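Local coordinates for 2'-5' RNA Ligase (Thermus thermophilus, PDB 1IUH), which belongs to the LigT-like phosphoesterases of the 2H clan, two-lobed alpha/beta proteins named for a pair of histidine-containing motifs, at residues E52-Y56 with V109-L113; V24-W30 with P139-V143; A68-A72 with W152-G156; H36-L40 with G168-T172. All blocks are in the same frame, centred on the assembly; numbering follows the deposited sequence. Where two conformers were deposited one is given.

Overall arrangement
Starting from the N terminus, the chain opens contact 2 at 24-30, contact 4 at 36-40, contact 1 at 52-56 and contact 3 at 68-72 before any of them closes. Contact 1 closes first, at 109-113, bringing the ends of two helices together within the spans of both contact 2 and contact 4. Contact 2 follows at 139-143 and joins two loops on the far side of the chain's centre, its own centre 39 Å from that of contact 1. Contact 3, at 152-156, zips two strands together; it crosses contacts 1 and 2 but lies within the span of contact 4. Contact 4 closes last, at 168-172, crosses contact 2, and ties the turn leading into strand 39-47 to strand 169-178.

Contact 1 of 4, residues E52-Y56 with V109-L113; sequences ELPDY and VEELL
Tyr56 sets its phenol against Val109 and Leu112, between the ends of two helices that pack together in this LigT-like alpha/beta fold. The contact joins the N-terminal end of helix 53-66 to the last turn of helix 96-113. In the helix 53-66 segment the backbone bond Tyr56 N to Glu52 O measures 3.0 Å; in the other, Leu113 N to Val109 O measures 2.8 Å. The CA atoms of Asp55 and Leu112 lie 7.9 Å apart, as do those of Tyr56 and Val109, so side chains rather than backbones meet. With chi1 in m, Tyr56 swings its ring across although its CA-to-CB bond runs sideways: Val109 CG2 comes to the ring edge, 4.1 Å from Tyr56 CE2, and Leu112 CD2 lies 4.2 Å from Tyr56 CZ. The hydroxyl continues toward Leu113, with Tyr56 OH 3.9 Å from Leu113 CD2. Tyr56 OH also donates to Glu52 OE1 at 2.6 Å, though the place of OE1, which forms a salt bridge with Arg48, is less certain. Leu3 and Leu45, from strands 2-8 and 39-47, touch Tyr56 as well, so the helix ends are seated on the sheet. Toward solvent, Leu112, with chi1 in t, lies against the carboxylate of Asp55, placing Leu112 CD1 3.4 Å from Asp55 CG.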
# COMPACT_ATOMS: atom_id res chain seq x y z
N GLU A 52 14.73 10.31 -12.02
CA GLU A 52 13.66 9.42 -12.48
C GLU A 52 12.21 9.89 -12.17
O GLU A 52 11.24 9.29 -12.67
CB GLU A 52 13.87 8.00 -11.89
CG GLU A 52 14.99 7.17 -12.48
CD GLU A 52 15.40 5.94 -11.58
OE1 GLU A 52 14.58 5.41 -10.75
OE2 GLU A 52 16.57 5.49 -11.76
N LEU A 53 12.05 10.92 -11.34
CA LEU A 53 10.72 11.44 -11.00
C LEU A 53 9.72 11.56 -12.14
O LEU A 53 8.61 11.05 -12.07
CB LEU A 53 10.82 12.81 -10.37
CG LEU A 53 10.68 12.92 -8.88
CD1 LEU A 53 10.83 11.55 -8.28
CD2 LEU A 53 11.75 13.88 -8.33
N PRO A 54 10.11 12.27 -13.19
CA PRO A 54 9.26 12.47 -14.36
C PRO A 54 8.71 11.16 -14.92
O PRO A 54 7.56 11.10 -15.38
CB PRO A 54 10.20 13.16 -15.37
CG PRO A 54 11.18 13.83 -14.49
CD PRO A 54 11.46 12.84 -13.41
N ASP A 55 9.58 10.15 -14.96
CA ASP A 55 9.23 8.82 -15.47
C ASP A 55 8.23 8.17 -14.55
O ASP A 55 7.24 7.65 -15.01
CB ASP A 55 10.48 7.95 -15.60
CG ASP A 55 11.47 8.52 -16.60
OD1 ASP A 55 11.06 8.62 -17.77
OD2 ASP A 55 12.60 8.88 -16.25
N TYR A 56 8.46 8.20 -13.26
CA TYR A 56 7.41 7.65 -12.40
C TYR A 56 6.07 8.46 -12.52
O TYR A 56 4.97 7.89 -12.46
CB TYR A 56 7.93 7.58 -10.97
CG TYR A 56 9.13 6.63 -10.92
CD1 TYR A 56 10.37 7.04 -10.38
CD2 TYR A 56 9.01 5.34 -11.44
CE1 TYR A 56 11.43 6.20 -10.35
CE2 TYR A 56 10.06 4.49 -11.42
CZ TYR A 56 11.28 4.90 -10.87
OH TYR A 56 12.35 4.00 -10.83
N VAL A 109 8.13 0.19 -15.03
CA VAL A 109 9.39 0.28 -14.32
C VAL A 109 10.39 -0.63 -14.98
O VAL A 109 11.55 -0.31 -15.03
CB VAL A 109 9.25 -0.12 -12.80
CG1 VAL A 109 10.60 -0.17 -12.17
CG2 VAL A 109 8.37 0.86 -12.06
N GLU A 110 9.96 -1.77 -15.49
CA GLU A 110 10.92 -2.62 -16.18
C GLU A 110 11.42 -1.94 -17.48
O GLU A 110 12.63 -1.86 -17.75
CB GLU A 110 10.28 -3.97 -16.48
CG GLU A 110 9.93 -4.74 -15.19
CD GLU A 110 9.22 -6.01 -15.46
OE1 GLU A 110 8.31 -6.03 -16.30
OE2 GLU A 110 9.56 -7.02 -14.84
N GLU A 111 10.48 -1.42 -18.27
CA GLU A 111 10.85 -0.74 -19.50
C GLU A 111 11.89 0.30 -19.17
O GLU A 111 12.91 0.44 -19.85
CB GLU A 111 9.65 -0.03 -20.12
CG GLU A 111 10.06 0.98 -21.14
CD GLU A 111 9.06 1.15 -22.30
OE1 GLU A 111 8.70 0.11 -22.93
OE2 GLU A 111 8.65 2.30 -22.61
N LEU A 112 11.68 1.01 -18.09
CA LEU A 112 12.60 2.06 -17.77
C LEU A 112 13.88 1.62 -17.12
O LEU A 112 14.90 2.27 -17.25
CB LEU A 112 11.93 3.06 -16.85
CG LEU A 112 12.94 4.05 -16.27
CD1 LEU A 112 12.82 5.38 -17.04
CD2 LEU A 112 12.67 4.24 -14.81
N LEU A 113 13.86 0.53 -16.39
CA LEU A 113 15.09 0.18 -15.72
C LEU A 113 15.80 -1.04 -16.29
O LEU A 113 17.01 -1.18 -16.13
CB LEU A 113 14.79 -0.03 -14.27
CG LEU A 113 15.03 1.07 -13.23
CD1 LEU A 113 14.80 2.38 -13.78
CD2 LEU A 113 14.18 0.79 -11.97

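Contact 2 of 4, residues V24-W30 with P139-V143; sequences VRPFRGW and PAPRV
The methyl group of Ala140 is the apolar centre, lying over the Trp30 indole in a CH-pi contact with CB 3.5 Å from the centroid of the five-membered ring. The same Ala140 CB is 3.7 Å from Gly29 CA and 4.2 Å from Phe27 CB. A side chain at Gly29 would collide with both Ala140 CB and Pro139 O, and its absence lets the CA atoms of Gly29 and Ala140 approach to 4.6 Å. Next outward, Pro141 covers one face of the Phe27 ring, its CG 3.7 Å from the centroid, while Val143 CG2 touches Phe27 CE1 at 3.9 Å and Val24 CG2 at 4.1 Å. Segment 24-30 makes this surface by folding through two successive type I turns, Val24 to Phe27 and Phe27 to Trp30, that share Phe27; segment 139-143 runs past them extended. Both aromatic side chains have chi1 in m. At the polar edge, Trp30 NE1 donates an almost linear hydrogen bond to Pro141 O, 3.0 Å long, and a water links Gly29 N to Pro139 O. These are two loops pinned side by side, one between helix 11-21 and strand 30-32, the other between strands 130-136 and 150-164; beneath them Trp30 packs on Tyr79, Trp89 and Ala134 of strands 70-80, 88-94 and 130-136.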
# COMPACT_ATOMS: atom_id res chain seq x y z
N VAL A 24 -5.88 -3.64 19.41
CA VAL A 24 -4.49 -3.78 19.66
C VAL A 24 -3.86 -2.76 20.61
O VAL A 24 -2.66 -2.83 20.93
CB VAL A 24 -3.84 -3.81 18.23
CG1 VAL A 24 -2.95 -2.67 18.04
CG2 VAL A 24 -3.24 -5.19 17.93
N ARG A 25 -4.69 -1.84 21.10
CA ARG A 25 -4.23 -0.82 22.03
C ARG A 25 -3.76 -1.38 23.42
O ARG A 25 -2.92 -0.78 24.10
CB ARG A 25 -5.35 0.20 22.24
CG ARG A 25 -5.18 1.09 23.46
CD ARG A 25 -6.41 1.96 23.64
NE ARG A 25 -6.57 2.81 22.46
CZ ARG A 25 -6.97 4.08 22.52
NH1 ARG A 25 -7.26 4.61 23.71
NH2 ARG A 25 -6.98 4.84 21.41
N PRO A 26 -4.35 -2.49 23.87
CA PRO A 26 -3.96 -3.07 25.15
C PRO A 26 -2.51 -3.60 25.03
O PRO A 26 -1.81 -3.86 26.05
CB PRO A 26 -4.93 -4.23 25.32
CG PRO A 26 -6.12 -3.84 24.47
CD PRO A 26 -5.51 -3.19 23.29
N PHE A 27 -2.02 -3.77 23.79
CA PHE A 27 -0.69 -4.31 23.62
C PHE A 27 0.37 -3.36 23.16
O PHE A 27 0.53 -3.13 21.97
CB PHE A 27 -0.76 -5.46 22.69
CG PHE A 27 -1.80 -6.42 23.06
CD1 PHE A 27 -2.96 -6.53 22.31
CD2 PHE A 27 -1.66 -7.18 24.22
CE1 PHE A 27 -3.99 -7.38 22.71
CE2 PHE A 27 -2.67 -8.02 24.63
CZ PHE A 27 -3.84 -8.11 23.87
N ARG A 28 1.15 -2.85 24.11
CA ARG A 28 2.19 -1.86 23.80
C ARG A 28 3.26 -2.36 22.81
O ARG A 28 4.01 -1.60 22.24
CB ARG A 28 2.81 -1.29 25.14
CG ARG A 28 3.58 -2.28 26.04
CD ARG A 28 4.54 -1.55 26.96
NE ARG A 28 4.04 -1.44 28.34
CZ ARG A 28 3.36 -0.39 28.81
NH1 ARG A 28 3.11 0.66 28.02
NH2 ARG A 28 2.94 -0.39 30.05
N GLY A 29 3.32 -3.65 22.59
CA GLY A 29 4.28 -4.09 21.61
C GLY A 29 3.83 -3.77 20.19
O GLY A 29 4.63 -3.91 19.25
N TRP A 30 2.56 -3.35 20.00
CA TRP A 30 2.04 -3.03 18.67
C TRP A 30 2.06 -1.57 18.34
O TRP A 30 1.58 -0.73 19.10
CB TRP A 30 0.62 -3.53 18.51
CG TRP A 30 0.56 -4.97 18.26
CD1 TRP A 30 -0.00 -5.92 19.06
CD2 TRP A 30 1.03 -5.67 17.08
NE1 TRP A 30 0.06 -7.15 18.45
CE2 TRP A 30 0.69 -7.03 17.24
CE3 TRP A 30 1.68 -5.28 15.91
CZ2 TRP A 30 0.97 -8.00 16.28
CZ3 TRP A 30 1.97 -6.24 14.94
CH2 TRP A 30 1.62 -7.57 15.12
N PRO A 139 7.54 -7.35 22.12
CA PRO A 139 6.58 -8.46 22.23
C PRO A 139 5.08 -8.08 22.32
O PRO A 139 4.66 -7.27 23.15
CB PRO A 139 7.09 -9.22 23.47
CG PRO A 139 8.58 -8.83 23.56
CD PRO A 139 8.57 -7.38 23.18
N ALA A 140 4.27 -8.69 21.48
CA ALA A 140 2.85 -8.44 21.50
C ALA A 140 2.18 -9.67 20.92
O ALA A 140 2.76 -10.36 20.12
CB ALA A 140 2.51 -7.19 20.69
N PRO A 141 0.95 -9.96 21.35
CA PRO A 141 0.28 -11.15 20.81
C PRO A 141 -0.62 -10.95 19.57
O PRO A 141 -1.06 -9.84 19.28
CB PRO A 141 -0.56 -11.62 21.99
CG PRO A 141 -1.02 -10.34 22.56
CD PRO A 141 0.28 -9.52 22.59
N ARG A 142 -0.86 -12.04 18.85
CA ARG A 142 -1.81 -12.02 17.76
C ARG A 142 -3.14 -11.74 18.46
O ARG A 142 -3.31 -12.04 19.64
CB ARG A 142 -1.97 -13.41 17.12
CG ARG A 142 -0.69 -14.09 16.76
CD ARG A 142 -0.52 -14.33 15.26
NE ARG A 142 0.88 -14.69 15.01
CZ ARG A 142 1.38 -15.01 13.82
NH1 ARG A 142 0.58 -15.02 12.75
NH2 ARG A 142 2.67 -15.31 13.69
N VAL A 143 -4.08 -11.20 17.72
CA VAL A 143 -5.43 -10.91 18.21
C VAL A 143 -6.31 -11.67 17.21
O VAL A 143 -5.91 -11.83 16.05
CB VAL A 143 -5.74 -9.42 18.06
CG1 VAL A 143 -7.26 -9.20 18.03
CG2 VAL A 143 -5.04 -8.64 19.16
O HOH W 1 2.63 -5.78 23.56

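Contact 3 of 4, residues A68-A72 with W152-G156; sequences APFRA and WPVEG
Four backbone hydrogen bonds zip the strands together in two reciprocal pairs. Phe70 N donates to Val154 O at 3.1 Å and Val154 N to Phe70 O at 2.7 Å; Ala72 N donates to Trp152 O at 2.9 Å and Trp152 N to Ala72 O at 2.8 Å. Between these hydrogen-bonded pairs, Arg71 and Pro153 form the non-hydrogen-bonded pair, where the proline lacks an N-H to donate. Axes of 70-72 and 152-154 approach to 4.6 Å at 132°, a strongly twisted antiparallel alignment. On the face carrying Phe70, Ala72, Trp152 and Val154, the Phe70 ring, with chi1 in p, lies over Val154, whose CB is 3.9 Å from its centroid. Ala72 CB likewise sits 3.7 Å from the centroid of the Trp152 six-membered ring. Arg71 and Pro153 occupy the other, exposed face. Strands 70-80 and 150-164 are thus antiparallel neighbours in the sheet of this LigT-like alpha/beta fold, with Phe98 of helix 96-113 packed onto all four residues of the first face.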
# COMPACT_ATOMS: atom_id res chain seq x y z
N ALA A 68 -10.14 2.03 -15.52
CA ALA A 68 -11.33 2.61 -14.90
C ALA A 68 -11.42 2.43 -13.35
O ALA A 68 -10.79 1.59 -12.77
CB ALA A 68 -12.56 1.99 -15.55
N PRO A 69 -12.20 3.30 -12.68
CA PRO A 69 -12.39 3.21 -11.22
C PRO A 69 -12.97 1.82 -11.05
O PRO A 69 -13.69 1.35 -11.88
CB PRO A 69 -13.44 4.29 -10.98
CG PRO A 69 -12.98 5.38 -11.96
CD PRO A 69 -12.71 4.58 -13.20
N PHE A 70 -12.64 1.12 -9.98
CA PHE A 70 -13.15 -0.24 -9.79
C PHE A 70 -13.52 -0.40 -8.30
O PHE A 70 -13.02 0.35 -7.47
CB PHE A 70 -12.06 -1.23 -10.19
CG PHE A 70 -10.76 -1.05 -9.44
CD1 PHE A 70 -10.59 -1.63 -8.19
CD2 PHE A 70 -9.67 -0.31 -10.01
CE1 PHE A 70 -9.35 -1.50 -7.49
CE2 PHE A 70 -8.42 -0.17 -9.33
CZ PHE A 70 -8.26 -0.79 -8.04
N ARG A 71 -14.38 -1.37 -7.96
CA ARG A 71 -14.74 -1.58 -6.55
C ARG A 71 -13.80 -2.55 -5.87
O ARG A 71 -13.39 -3.55 -6.49
CB ARG A 71 -16.15 -2.15 -6.42
CG ARG A 71 -17.25 -1.12 -6.21
CD ARG A 71 -17.92 -0.65 -7.50
NE ARG A 71 -19.20 -1.29 -7.81
CZ ARG A 71 -19.32 -2.55 -8.20
NH1 ARG A 71 -18.25 -3.30 -8.32
NH2 ARG A 71 -20.51 -3.04 -8.49
N ALA A 72 -13.41 -2.24 -4.63
CA ALA A 72 -12.56 -3.12 -3.83
C ALA A 72 -13.43 -3.48 -2.62
O ALA A 72 -14.40 -2.77 -2.26
CB ALA A 72 -11.32 -2.42 -3.35
N TRP A 152 -15.86 -0.56 -1.41
CA TRP A 152 -15.71 0.86 -1.61
C TRP A 152 -15.20 1.07 -3.03
O TRP A 152 -14.65 0.15 -3.65
CB TRP A 152 -14.77 1.44 -0.56
CG TRP A 152 -13.35 1.49 -0.93
CD1 TRP A 152 -12.68 2.57 -1.44
CD2 TRP A 152 -12.35 0.51 -0.63
NE1 TRP A 152 -11.34 2.33 -1.45
CE2 TRP A 152 -11.10 1.08 -0.96
CE3 TRP A 152 -12.39 -0.80 -0.11
CZ2 TRP A 152 -9.88 0.41 -0.77
CZ3 TRP A 152 -11.20 -1.48 0.08
CH2 TRP A 152 -9.95 -0.88 -0.25
N PRO A 153 -15.38 2.27 -3.58
CA PRO A 153 -14.96 2.67 -4.94
C PRO A 153 -13.51 3.13 -5.01
O PRO A 153 -13.19 4.13 -4.41
CB PRO A 153 -15.90 3.87 -5.26
CG PRO A 153 -17.11 3.64 -4.35
CD PRO A 153 -16.39 3.21 -3.05
N VAL A 154 -12.64 2.46 -5.76
CA VAL A 154 -11.23 2.96 -5.89
C VAL A 154 -11.19 3.83 -7.13
O VAL A 154 -11.40 3.32 -8.23
CB VAL A 154 -10.20 1.80 -6.05
CG1 VAL A 154 -8.83 2.36 -6.21
CG2 VAL A 154 -10.26 0.86 -4.83
N GLU A 155 -10.94 5.13 -6.95
CA GLU A 155 -10.92 6.13 -8.02
C GLU A 155 -9.57 6.63 -8.45
O GLU A 155 -9.48 7.43 -9.39
CB GLU A 155 -11.69 7.34 -7.60
CG GLU A 155 -12.74 6.99 -6.67
CD GLU A 155 -14.08 7.13 -7.28
OE1 GLU A 155 -14.19 6.81 -8.50
OE2 GLU A 155 -15.02 7.54 -6.53
N GLY A 156 -8.51 6.21 -7.78
CA GLY A 156 -7.19 6.68 -8.20
C GLY A 156 -6.12 6.27 -7.24
O GLY A 156 -6.40 5.56 -6.28

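Contact 4 of 4, residues H36-L40 with G168-T172; sequences HQLHL and GPVYT
Gly168 leads in with a positive phi of 137°, a conformation in which a side chain would jam against the preceding carbonyl, and strand 169-172 follows. Pro169 offers its carbonyl to Gln37: NE2 of Gln37, extended with chi1 m and chi2 t, donates to Pro169 O at 2.9 Å and nearly straight. Val170 turns its side chain away, so the strand alternates. Tyr171 points back toward segment 36-40; the Gln37 amide lies over one face of its ring, and Tyr171 CE2 is 3.8 Å from Gln37 CB. Water joins Gln37 NE2 to Tyr171 N, and another joins Gln37 OE1 to Tyr171 OH. The Tyr171 ring also turns its edge to the face of His39 in an offset T-shaped pair, centroids 5.5 Å apart and planes at 89°. His39 has chi1 in p, and its ND1 donates to Gln37 O at 2.7 Å. The sequence His39-Leu40-Thr41 fits the HxT signature of the 2H clan, consistent with this edge bordering the central cleft where such motifs lie in relatives.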
# COMPACT_ATOMS: atom_id res chain seq x y z
N HIS A 36 -4.28 8.59 8.83
CA HIS A 36 -4.03 9.26 7.58
C HIS A 36 -2.86 8.62 6.78
O HIS A 36 -2.60 9.01 5.64
CB HIS A 36 -3.85 10.75 7.85
CG HIS A 36 -5.11 11.42 8.33
ND1 HIS A 36 -5.10 12.66 8.94
CD2 HIS A 36 -6.41 11.05 8.25
CE1 HIS A 36 -6.35 13.02 9.21
NE2 HIS A 36 -7.16 12.06 8.80
N GLN A 37 -2.15 7.65 7.35
CA GLN A 37 -1.10 6.97 6.58
C GLN A 37 -1.61 5.58 6.15
O GLN A 37 -0.94 4.87 5.39
CB GLN A 37 0.20 6.76 7.38
CG GLN A 37 0.83 8.04 7.87
CD GLN A 37 2.30 7.86 8.28
OE1 GLN A 37 2.67 6.91 8.97
NE2 GLN A 37 3.11 8.77 7.86
N LEU A 38 -2.79 5.19 6.64
CA LEU A 38 -3.29 3.88 6.27
C LEU A 38 -3.35 3.86 4.73
O LEU A 38 -3.76 4.82 4.11
CB LEU A 38 -4.63 3.62 6.94
CG LEU A 38 -4.66 3.16 8.43
CD1 LEU A 38 -6.16 3.14 8.84
CD2 LEU A 38 -4.04 1.75 8.72
N HIS A 39 -2.90 2.77 4.11
CA HIS A 39 -2.86 2.71 2.64
C HIS A 39 -2.50 1.32 2.09
O HIS A 39 -1.91 0.49 2.78
CB HIS A 39 -1.80 3.69 2.16
CG HIS A 39 -0.41 3.17 2.36
ND1 HIS A 39 0.25 3.25 3.57
CD2 HIS A 39 0.41 2.49 1.52
CE1 HIS A 39 1.42 2.65 3.46
NE2 HIS A 39 1.55 2.18 2.23
N LEU A 40 -2.79 1.09 0.82
CA LEU A 40 -2.44 -0.19 0.17
C LEU A 40 -1.38 0.13 -0.88
O LEU A 40 -1.65 0.90 -1.82
CB LEU A 40 -3.66 -0.80 -0.54
CG LEU A 40 -3.46 -2.19 -1.15
CD1 LEU A 40 -4.80 -3.05 -1.08
CD2 LEU A 40 -3.02 -1.97 -2.61
N GLY A 168 8.74 8.33 13.19
CA GLY A 168 8.55 7.33 12.16
C GLY A 168 8.54 7.98 10.78
O GLY A 168 8.93 9.16 10.56
N PRO A 169 8.05 7.22 9.79
CA PRO A 169 7.99 7.69 8.40
C PRO A 169 7.02 8.86 8.12
O PRO A 169 5.90 8.91 8.63
CB PRO A 169 7.67 6.39 7.64
CG PRO A 169 6.75 5.68 8.57
CD PRO A 169 7.33 5.94 9.97
N VAL A 170 7.50 9.84 7.35
CA VAL A 170 6.64 10.96 6.99
C VAL A 170 6.42 10.85 5.49
O VAL A 170 7.37 10.78 4.71
CB VAL A 170 7.30 12.32 7.32
CG1 VAL A 170 6.31 13.47 7.05
CG2 VAL A 170 7.75 12.36 8.75
N TYR A 171 5.15 10.80 5.10
CA TYR A 171 4.75 10.69 3.69
C TYR A 171 4.47 12.06 3.00
O TYR A 171 3.88 12.95 3.59
CB TYR A 171 3.47 9.81 3.56
CG TYR A 171 3.61 8.30 3.86
CD1 TYR A 171 4.88 7.72 4.00
CD2 TYR A 171 2.49 7.48 4.12
CE1 TYR A 171 5.06 6.41 4.39
CE2 TYR A 171 2.66 6.10 4.54
CZ TYR A 171 3.97 5.59 4.68
OH TYR A 171 4.25 4.34 5.23
N THR A 172 4.92 12.22 1.76
CA THR A 172 4.60 13.40 0.97
C THR A 172 4.12 12.88 -0.37
O THR A 172 4.84 12.15 -1.06
CB THR A 172 5.79 14.30 0.67
OG1 THR A 172 6.37 14.80 1.89
CG2 THR A 172 5.32 15.46 -0.17
O HOH W 2 2.94 11.57 6.85
O HOH W 3 2.69 4.16 7.87